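Sugar phosphate isomerase/epimerase (Parabacteroides distasonis, PDB 3L23) is probably a metal-dependent isomerase, perhaps acting on sugar phosphates, built on a xylose isomerase-like TIM barrel that holds a magnesium ion. Local coordinates at residues T103-M107 with I145-A149; K123-Q127 with V211-M215; Q197-L203 with N225-Y230. All coordinates share one frame. Residue numbers count along the deposited sequence, not the author numbering.

Contact 1. Residues T103-M107 with I145-A149; sequences TPKIM and IFNQA
Residues 103-107 and 145-149 are both helical, their short axes 36° apart in N-to-C direction (signed crossing angle -36°) and 10.6 Å at closest approach. Thr103 lies opposite Ile145 (CA to CA 7.2 Å) and Met107 opposite Ala149 (6.3 Å), the two pairs being about one turn apart. Met107, a selenomethionine, extends over the second helix: with chi1 and chi2 both m and chi3 at 146°, its SE comes to 3.7 Å from Ala149 N, which already donates to Ile145 O (2.8 Å), so the approach is packing; its CE lies 3.4 Å from Ile145 O and 3.7 Å from both Ile145 CG2 and Gln148 OE1. Ile106 and Ile145 share the m,t rotamer and meet through their CG2 atoms at 4.0 Å. Thr103 (chi1 m) places OG1 3.5 Å from Ile145 CD1 and hydrogen-bonds to Ser99 O, in the loop just before the helix. Gln148 (t,t) lies along the exposed border, OE1 3.7 Å from Thr103 CG2. Such packing is characteristic of consecutive outer helices of a TIM barrel. No hydrogen bond crosses, so the pairing depends on van der Waals contact, partly between apolar groups and polar atoms (Ile145 O, Thr103 OG1, Gln148 OE1).

Contact 2. Residues K123-Q127 with V211-M215; sequences KYLIQ and VYFEM
Tyr212 lays its phenol against Tyr124 and Ile126: its CA-to-CB bond points sideways, but chi1 at 64° (p) brings the ring and OH over to strand 124-127. Its OH lies 3.3 Å from Tyr124 CD1, at the edge of that ring, and 3.4 Å from Ile126 CG1; the tyrosine rings are oblique, centroids 5.7 Å apart and planes at 57°. The hydroxyl donates to water 1 (Tyr212 OH to water O 2.7 Å), which also accepts from Leu125 N at 2.9 Å. Tyr124 to Gln127 and 211-215 are extended, Lys123 is not, and the strand axes pass 8.4 Å apart at 75° (signed -75°). Ile126 faces Glu214 (CA to CA 7.8 Å); its CD1 (m,t rotamer) sits 3.6 Å from OE2 of Glu214, whose t,t chain carries OE1 to a hydrogen bond with His79. Glu214 lies beside the magnesium ligands His165 and His242 on the barrel's inner face. These strands are not direct neighbours: strand 162-165 pairs with both, while Leu125 points outward onto helix 103-119.

Contact 3. Residues Q197-L203 with N225-Y230; sequences QIYDLML and NDPVEY
A buried polar and aromatic contact joins the start of helix 198-205 to the start of helix 227-233, on the outside of the barrel. Gln197, at the N-cap position of the first helix, and Asn225, in the loop before the second, pair their amides reciprocally: Asn225 ND2 donates to Gln197 OE1 at 2.9 Å, and Gln197 NE2 donates to Asn225 OD1 at 3.2 Å. Asn225 ND2 also hydrogen-bonds Gly223 O. Gln197, in the m,t rotamer, also gives NE2 to Asp200 OD2 (3.1 Å); the other oxygen, OD1, accepts from Tyr230 OH at 2.7 Å. Asp200 uses chi1 m, so its end swings toward the second segment. The ring of Tyr230, with chi1 at -94° between wells, fills the gap between backbones, the closest CA pairs being Gln197 to Asn225 at 10.2 Å and Asp200 to Tyr230 at 9.8 Å. Tyr199 (chi1 t) turns its edge to the Tyr230 face in an offset edge-to-face pair, centroids 5.5 Å apart and planes at 76°; Leu203 CD1 adds a contact of 3.8 Å to Tyr230 CE1. Asp226 N-caps the second helix, its OD1 accepting from Val228 N at 3.0 Å. Beneath both helices runs strand 211-216, whose Met215 touches Tyr199 and Tyr230 while Phe213 meets Leu203; helix 217-222 flanks Asn225 and Pro227.

The three contacts touch one another, with contact 2 in the barrel interior and contacts 1 and 3 among the outer helices. The centre of contact 2 lies about 15 Å from that of either other, themselves about 23 Å apart. Phe146 and Asn147 of contact 1 pack on Val211 of contact 2, and Phe146 also reaches Met202 of contact 3. The outer face of strand 211-215 serves contact 3, Met215 CE lying 3.5 Å from Tyr230 CB. Contact 2 borders the magnesium site of His165, Asp216, His242 and Glu275: the Glu214 side chain lies about 6 Å from the ion, and that of Tyr199 in contact 3 about 11 Å, whereas contact 1 is remote from it.

Contact 1. Residues T103-M107 with I145-A149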
loop_
_atom_site.group_PDB
_atom_site.type_symbol
_atom_site.label_atom_id
_atom_site.label_comp_id
_atom_site.label_asym_id
_atom_site.label_seq_id
_atom_site.Cartn_x
_atom_site.Cartn_y
_atom_site.Cartn_z
ATOM N N THR A 103 -0.490 0.215 22.640
ATOM C CA THR A 103 0.497 -0.586 21.936
ATOM C C THR A 103 0.222 -2.108 22.046
ATOM O O THR A 103 0.292 -2.792 21.052
ATOM C CB THR A 103 1.942 -0.217 22.324
ATOM O OG1 THR A 103 2.206 1.116 21.868
ATOM C CG2 THR A 103 2.950 -1.163 21.647
ATOM N N PRO A 104 -0.104 -2.616 23.234
ATOM C CA PRO A 104 -0.433 -4.049 23.291
ATOM C C PRO A 104 -1.544 -4.483 22.343
ATOM O O PRO A 104 -1.404 -5.509 21.701
ATOM C CB PRO A 104 -0.824 -4.249 24.758
ATOM C CG PRO A 104 -0.090 -3.186 25.492
ATOM C CD PRO A 104 -0.105 -2.007 24.576
ATOM N N LYS A 105 -2.600 -3.677 22.218
ATOM C CA LYS A 105 -3.708 -3.916 21.302
ATOM C C LYS A 105 -3.220 -3.883 19.867
ATOM O O LYS A 105 -3.606 -4.705 19.017
ATOM C CB LYS A 105 -4.767 -2.847 21.547
ATOM C CG LYS A 105 -6.166 -3.161 21.136
ATOM C CD LYS A 105 -7.117 -2.663 22.254
ATOM N N ILE A 106 -2.376 -2.902 19.554
ATOM C CA ILE A 106 -1.787 -2.881 18.225
ATOM C C ILE A 106 -0.978 -4.168 17.937
ATOM O O ILE A 106 -1.099 -4.746 16.850
ATOM C CB ILE A 106 -0.890 -1.632 18.026
ATOM C CG1 ILE A 106 -1.751 -0.351 18.080
ATOM C CG2 ILE A 106 -0.107 -1.702 16.710
ATOM C CD1 ILE A 106 -0.920 0.948 18.045
HETATM N N MSE A 107 -0.178 -4.620 18.898
HETATM C CA MSE A 107 0.636 -5.820 18.689
HETATM C C MSE A 107 -0.241 -7.086 18.589
HETATM O O MSE A 107 0.094 -8.009 17.843
HETATM C CB MSE A 107 1.724 -5.952 19.759
HETATM C CG MSE A 107 2.721 -4.771 19.729
HETATM SE SE MSE A 107 3.563 -4.496 18.068
HETATM C CE MSE A 107 3.659 -2.490 18.196
ATOM N N ILE A 145 6.668 1.951 17.212
ATOM C CA ILE A 145 5.581 0.991 17.100
ATOM C C ILE A 145 5.749 0.204 15.778
ATOM O O ILE A 145 5.566 -1.022 15.756
ATOM C CB ILE A 145 4.170 1.698 17.284
ATOM C CG1 ILE A 145 3.984 2.073 18.755
ATOM C CG2 ILE A 145 3.004 0.850 16.750
ATOM C CD1 ILE A 145 2.859 3.116 19.043
ATOM N N PHE A 146 6.098 0.873 14.695
ATOM C CA PHE A 146 6.326 0.183 13.422
ATOM C C PHE A 146 7.474 -0.840 13.549
ATOM O O PHE A 146 7.399 -1.973 13.025
ATOM C CB PHE A 146 6.663 1.176 12.315
ATOM C CG PHE A 146 5.486 2.062 11.835
ATOM C CD1 PHE A 146 4.174 1.863 12.245
ATOM C CD2 PHE A 146 5.736 3.051 10.893
ATOM C CE1 PHE A 146 3.138 2.702 11.770
ATOM C CE2 PHE A 146 4.710 3.862 10.401
ATOM C CZ PHE A 146 3.427 3.676 10.835
ATOM N N ASN A 147 8.552 -0.430 14.227
ATOM C CA ASN A 147 9.705 -1.322 14.428
ATOM C C ASN A 147 9.256 -2.572 15.206
ATOM O O ASN A 147 9.609 -3.689 14.853
ATOM C CB ASN A 147 10.847 -0.645 15.199
ATOM C CG ASN A 147 11.645 0.327 14.364
ATOM O OD1 ASN A 147 11.691 0.234 13.132
ATOM N ND2 ASN A 147 12.312 1.251 15.031
ATOM N N GLN A 148 8.458 -2.377 16.253
ATOM C CA GLN A 148 8.006 -3.516 17.067
ATOM C C GLN A 148 7.003 -4.365 16.281
ATOM O O GLN A 148 7.008 -5.590 16.419
ATOM C CB GLN A 148 7.375 -3.074 18.373
ATOM C CG GLN A 148 7.110 -4.276 19.266
ATOM C CD GLN A 148 6.524 -3.936 20.631
ATOM O OE1 GLN A 148 6.210 -2.777 20.922
ATOM N NE2 GLN A 148 6.359 -4.956 21.457
ATOM N N ALA A 149 6.140 -3.736 15.476
ATOM C CA ALA A 149 5.185 -4.476 14.616
ATOM C C ALA A 149 5.933 -5.430 13.709
ATOM O O ALA A 149 5.518 -6.566 13.521
ATOM C CB ALA A 149 4.292 -3.518 13.773
#

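Contact 2. Residues K123-Q127 with V211-M215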
loop_
_atom_site.group_PDB
_atom_site.type_symbol
_atom_site.label_atom_id
_atom_site.label_comp_id
_atom_site.label_asym_id
_atom_site.label_seq_id
_atom_site.Cartn_x
_atom_site.Cartn_y
_atom_site.Cartn_z
ATOM N N LYS A 123 3.590 -12.394 0.567
ATOM C CA LYS A 123 4.983 -11.952 0.753
ATOM C C LYS A 123 5.136 -10.658 1.564
ATOM O O LYS A 123 6.074 -10.543 2.387
ATOM C CB LYS A 123 5.677 -11.829 -0.609
ATOM C CG LYS A 123 7.046 -11.185 -0.526
ATOM C CD LYS A 123 7.807 -11.281 -1.801
ATOM C CE LYS A 123 9.218 -10.747 -1.602
ATOM N NZ LYS A 123 10.101 -11.045 -2.762
ATOM N N TYR A 124 4.270 -9.679 1.263
ATOM C CA TYR A 124 4.243 -8.388 1.933
ATOM C C TYR A 124 2.955 -8.168 2.722
ATOM O O TYR A 124 1.878 -8.492 2.238
ATOM C CB TYR A 124 4.350 -7.271 0.909
ATOM C CG TYR A 124 5.523 -7.355 -0.054
ATOM C CD1 TYR A 124 6.765 -6.930 0.320
ATOM C CD2 TYR A 124 5.342 -7.803 -1.354
ATOM C CE1 TYR A 124 7.826 -6.951 -0.550
ATOM C CE2 TYR A 124 6.402 -7.850 -2.249
ATOM C CZ TYR A 124 7.637 -7.411 -1.843
ATOM O OH TYR A 124 8.694 -7.465 -2.722
ATOM N N LEU A 125 3.105 -7.573 3.906
ATOM C CA LEU A 125 1.997 -7.121 4.760
ATOM C C LEU A 125 2.273 -5.643 5.036
ATOM O O LEU A 125 3.327 -5.288 5.585
ATOM C CB LEU A 125 1.946 -7.940 6.050
ATOM C CG LEU A 125 0.708 -7.730 6.916
ATOM C CD1 LEU A 125 -0.583 -8.004 6.168
ATOM C CD2 LEU A 125 0.801 -8.572 8.219
ATOM N N ILE A 126 1.329 -4.785 4.638
ATOM C CA ILE A 126 1.565 -3.335 4.535
ATOM C C ILE A 126 0.430 -2.531 5.179
ATOM O O ILE A 126 -0.739 -2.823 4.972
ATOM C CB ILE A 126 1.726 -2.915 3.058
ATOM C CG1 ILE A 126 2.975 -3.560 2.438
ATOM C CG2 ILE A 126 1.767 -1.389 2.902
ATOM C CD1 ILE A 126 3.192 -3.446 0.922
ATOM N N GLN A 127 0.802 -1.550 6.004
ATOM C CA GLN A 127 -0.123 -0.566 6.589
ATOM C C GLN A 127 -0.177 0.642 5.656
ATOM O O GLN A 127 0.865 1.240 5.379
ATOM C CB GLN A 127 0.335 -0.118 7.962
ATOM C CG GLN A 127 -0.574 0.945 8.525
ATOM C CD GLN A 127 -0.255 1.244 9.944
ATOM O OE1 GLN A 127 0.202 0.354 10.685
ATOM N NE2 GLN A 127 -0.501 2.494 10.364
ATOM N N VAL A 211 11.662 -2.304 8.748
ATOM C CA VAL A 211 10.579 -1.529 8.091
ATOM C C VAL A 211 11.012 -1.135 6.698
ATOM O O VAL A 211 12.139 -0.679 6.516
ATOM C CB VAL A 211 10.287 -0.259 8.897
ATOM C CG1 VAL A 211 9.348 0.723 8.169
ATOM C CG2 VAL A 211 9.776 -0.626 10.332
ATOM N N TYR A 212 10.111 -1.323 5.734
ATOM C CA TYR A 212 10.352 -0.888 4.357
ATOM C C TYR A 212 9.127 -0.109 3.928
ATOM O O TYR A 212 8.072 -0.117 4.590
ATOM C CB TYR A 212 10.597 -2.075 3.394
ATOM C CG TYR A 212 9.379 -2.958 3.276
ATOM C CD1 TYR A 212 9.142 -3.973 4.199
ATOM C CD2 TYR A 212 8.459 -2.792 2.239
ATOM C CE1 TYR A 212 7.985 -4.760 4.115
ATOM C CE2 TYR A 212 7.308 -3.542 2.162
ATOM C CZ TYR A 212 7.078 -4.537 3.095
ATOM O OH TYR A 212 5.907 -5.271 3.013
ATOM N N PHE A 213 9.260 0.541 2.787
ATOM C CA PHE A 213 8.247 1.418 2.268
ATOM C C PHE A 213 7.713 0.987 0.896
ATOM O O PHE A 213 8.477 0.533 0.012
ATOM C CB PHE A 213 8.797 2.871 2.221
ATOM C CG PHE A 213 9.057 3.440 3.600
ATOM C CD1 PHE A 213 10.191 3.169 4.280
ATOM C CD2 PHE A 213 8.077 4.175 4.249
ATOM C CE1 PHE A 213 10.383 3.618 5.583
ATOM C CE2 PHE A 213 8.254 4.639 5.561
ATOM C CZ PHE A 213 9.393 4.365 6.219
ATOM N N GLU A 214 6.390 1.088 0.748
ATOM C CA GLU A 214 5.735 0.921 -0.545
ATOM C C GLU A 214 5.380 2.335 -0.937
ATOM O O GLU A 214 4.390 2.861 -0.434
ATOM C CB GLU A 214 4.472 0.059 -0.438
ATOM C CG GLU A 214 3.677 -0.094 -1.729
ATOM C CD GLU A 214 2.465 -0.921 -1.557
ATOM O OE1 GLU A 214 1.605 -0.553 -0.742
ATOM O OE2 GLU A 214 2.347 -1.965 -2.220
HETATM N N MSE A 215 6.142 2.931 -1.858
HETATM C CA MSE A 215 5.924 4.338 -2.196
HETATM C C MSE A 215 4.803 4.438 -3.233
HETATM O O MSE A 215 4.861 3.809 -4.299
HETATM C CB MSE A 215 7.188 4.995 -2.742
HETATM C CG MSE A 215 6.932 6.377 -3.343
HETATM SE SE MSE A 215 8.511 7.447 -3.457
HETATM C CE MSE A 215 8.490 8.148 -1.703
HETATM O O HOH W 1 5.769 -7.242 4.880
#

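Contact 3. Residues Q197-L203 with N225-Y230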
loop_
_atom_site.group_PDB
_atom_site.type_symbol
_atom_site.label_atom_id
_atom_site.label_comp_id
_atom_site.label_asym_id
_atom_site.label_seq_id
_atom_site.Cartn_x
_atom_site.Cartn_y
_atom_site.Cartn_z
ATOM N N GLN A 197 9.447 17.094 7.156
ATOM C CA GLN A 197 8.380 16.292 6.617
ATOM C C GLN A 197 8.258 15.005 7.432
ATOM O O GLN A 197 9.263 14.345 7.731
ATOM C CB GLN A 197 8.619 15.969 5.136
ATOM C CG GLN A 197 8.624 17.237 4.257
ATOM C CD GLN A 197 8.753 16.969 2.774
ATOM O OE1 GLN A 197 8.080 17.626 1.968
ATOM N NE2 GLN A 197 9.595 15.976 2.404
ATOM N N ILE A 198 7.025 14.636 7.750
ATOM C CA ILE A 198 6.774 13.382 8.488
ATOM C C ILE A 198 7.443 12.192 7.832
ATOM O O ILE A 198 8.065 11.387 8.511
ATOM C CB ILE A 198 5.237 13.149 8.722
ATOM C CG1 ILE A 198 4.687 14.189 9.681
ATOM C CG2 ILE A 198 4.957 11.733 9.278
ATOM C CD1 ILE A 198 3.171 14.339 9.610
ATOM N N TYR A 199 7.338 12.051 6.509
ATOM C CA TYR A 199 7.933 10.902 5.824
ATOM C C TYR A 199 9.452 10.800 6.052
ATOM O O TYR A 199 10.009 9.678 6.191
ATOM C CB TYR A 199 7.611 11.002 4.335
ATOM C CG TYR A 199 7.729 9.717 3.532
ATOM C CD1 TYR A 199 6.829 8.662 3.721
ATOM C CD2 TYR A 199 8.738 9.555 2.585
ATOM C CE1 TYR A 199 6.936 7.497 2.980
ATOM C CE2 TYR A 199 8.832 8.391 1.844
ATOM C CZ TYR A 199 7.953 7.380 2.043
ATOM O OH TYR A 199 8.037 6.201 1.332
ATOM N N ASP A 200 10.130 11.945 6.021
ATOM C CA ASP A 200 11.579 11.984 6.318
ATOM C C ASP A 200 11.890 11.505 7.728
ATOM O O ASP A 200 12.876 10.811 7.925
ATOM C CB ASP A 200 12.146 13.356 6.025
ATOM C CG ASP A 200 12.027 13.690 4.572
ATOM O OD1 ASP A 200 12.159 12.744 3.781
ATOM O OD2 ASP A 200 11.788 14.844 4.202
ATOM N N LEU A 201 11.043 11.841 8.696
ATOM C CA LEU A 201 11.199 11.349 10.048
ATOM C C LEU A 201 10.952 9.836 10.094
ATOM O O LEU A 201 11.615 9.116 10.856
ATOM C CB LEU A 201 10.262 12.077 11.026
ATOM C CG LEU A 201 10.432 13.599 11.153
ATOM C CD1 LEU A 201 9.315 14.187 11.998
ATOM C CD2 LEU A 201 11.834 13.948 11.674
HETATM N N MSE A 202 10.010 9.339 9.284
HETATM C CA MSE A 202 9.721 7.905 9.275
HETATM C C MSE A 202 10.914 7.125 8.751
HETATM O O MSE A 202 11.283 6.091 9.313
HETATM C CB MSE A 202 8.464 7.594 8.449
HETATM C CG MSE A 202 7.179 8.029 9.139
HETATM SE SE MSE A 202 5.714 7.484 7.919
HETATM C CE MSE A 202 4.264 7.869 9.134
ATOM N N LEU A 203 11.491 7.606 7.661
ATOM C CA LEU A 203 12.721 7.012 7.108
ATOM C C LEU A 203 13.834 7.035 8.137
ATOM O O LEU A 203 14.505 6.024 8.379
ATOM C CB LEU A 203 13.152 7.764 5.863
ATOM C CG LEU A 203 12.281 7.495 4.630
ATOM C CD1 LEU A 203 12.412 8.671 3.612
ATOM C CD2 LEU A 203 12.531 6.102 3.982
ATOM N N ASN A 225 6.241 16.353 -3.552
ATOM C CA ASN A 225 7.559 15.683 -3.572
ATOM C C ASN A 225 7.743 14.806 -4.811
ATOM O O ASN A 225 6.793 14.418 -5.495
ATOM C CB ASN A 225 7.791 14.862 -2.299
ATOM C CG ASN A 225 8.194 15.711 -1.134
ATOM O OD1 ASN A 225 9.378 15.763 -0.817
ATOM N ND2 ASN A 225 7.238 16.456 -0.533
ATOM N N ASP A 226 9.002 14.469 -5.092
ATOM C CA ASP A 226 9.360 13.713 -6.307
ATOM C C ASP A 226 9.697 12.281 -5.977
ATOM O O ASP A 226 10.707 12.053 -5.335
ATOM C CB ASP A 226 10.588 14.360 -6.936
ATOM C CG ASP A 226 11.056 13.663 -8.203
ATOM O OD1 ASP A 226 10.322 12.814 -8.772
ATOM O OD2 ASP A 226 12.202 13.986 -8.621
ATOM N N PRO A 227 8.890 11.317 -6.468
ATOM C CA PRO A 227 9.173 9.927 -6.165
ATOM C C PRO A 227 10.488 9.450 -6.763
ATOM O O PRO A 227 11.129 8.562 -6.209
ATOM C CB PRO A 227 7.995 9.184 -6.771
ATOM C CG PRO A 227 7.463 10.043 -7.809
ATOM C CD PRO A 227 7.687 11.447 -7.302
ATOM N N VAL A 228 10.918 10.051 -7.859
ATOM C CA VAL A 228 12.215 9.664 -8.435
ATOM C C VAL A 228 13.369 10.057 -7.520
ATOM O O VAL A 228 14.271 9.264 -7.277
ATOM C CB VAL A 228 12.340 10.215 -9.848
ATOM C CG1 VAL A 228 13.769 10.087 -10.369
ATOM C CG2 VAL A 228 11.321 9.484 -10.780
ATOM N N GLU A 229 13.355 11.288 -7.012
ATOM C CA GLU A 229 14.332 11.724 -6.019
ATOM C C GLU A 229 14.342 10.847 -4.770
ATOM O O GLU A 229 15.417 10.538 -4.236
ATOM C CB GLU A 229 14.064 13.176 -5.598
ATOM C CG GLU A 229 15.021 13.710 -4.540
ATOM C CD GLU A 229 14.658 15.123 -4.000
ATOM O OE1 GLU A 229 13.521 15.635 -4.240
ATOM O OE2 GLU A 229 15.554 15.696 -3.333
ATOM N N TYR A 230 13.163 10.474 -4.276
ATOM C CA TYR A 230 13.068 9.588 -3.108
ATOM C C TYR A 230 13.710 8.219 -3.376
ATOM O O TYR A 230 14.466 7.691 -2.537
ATOM C CB TYR A 230 11.618 9.438 -2.596
ATOM C CG TYR A 230 11.355 10.424 -1.495
ATOM C CD1 TYR A 230 11.776 10.176 -0.205
ATOM C CD2 TYR A 230 10.743 11.654 -1.767
ATOM C CE1 TYR A 230 11.577 11.129 0.818
ATOM C CE2 TYR A 230 10.574 12.578 -0.791
ATOM C CZ TYR A 230 11.006 12.327 0.507
ATOM O OH TYR A 230 10.820 13.315 1.466
#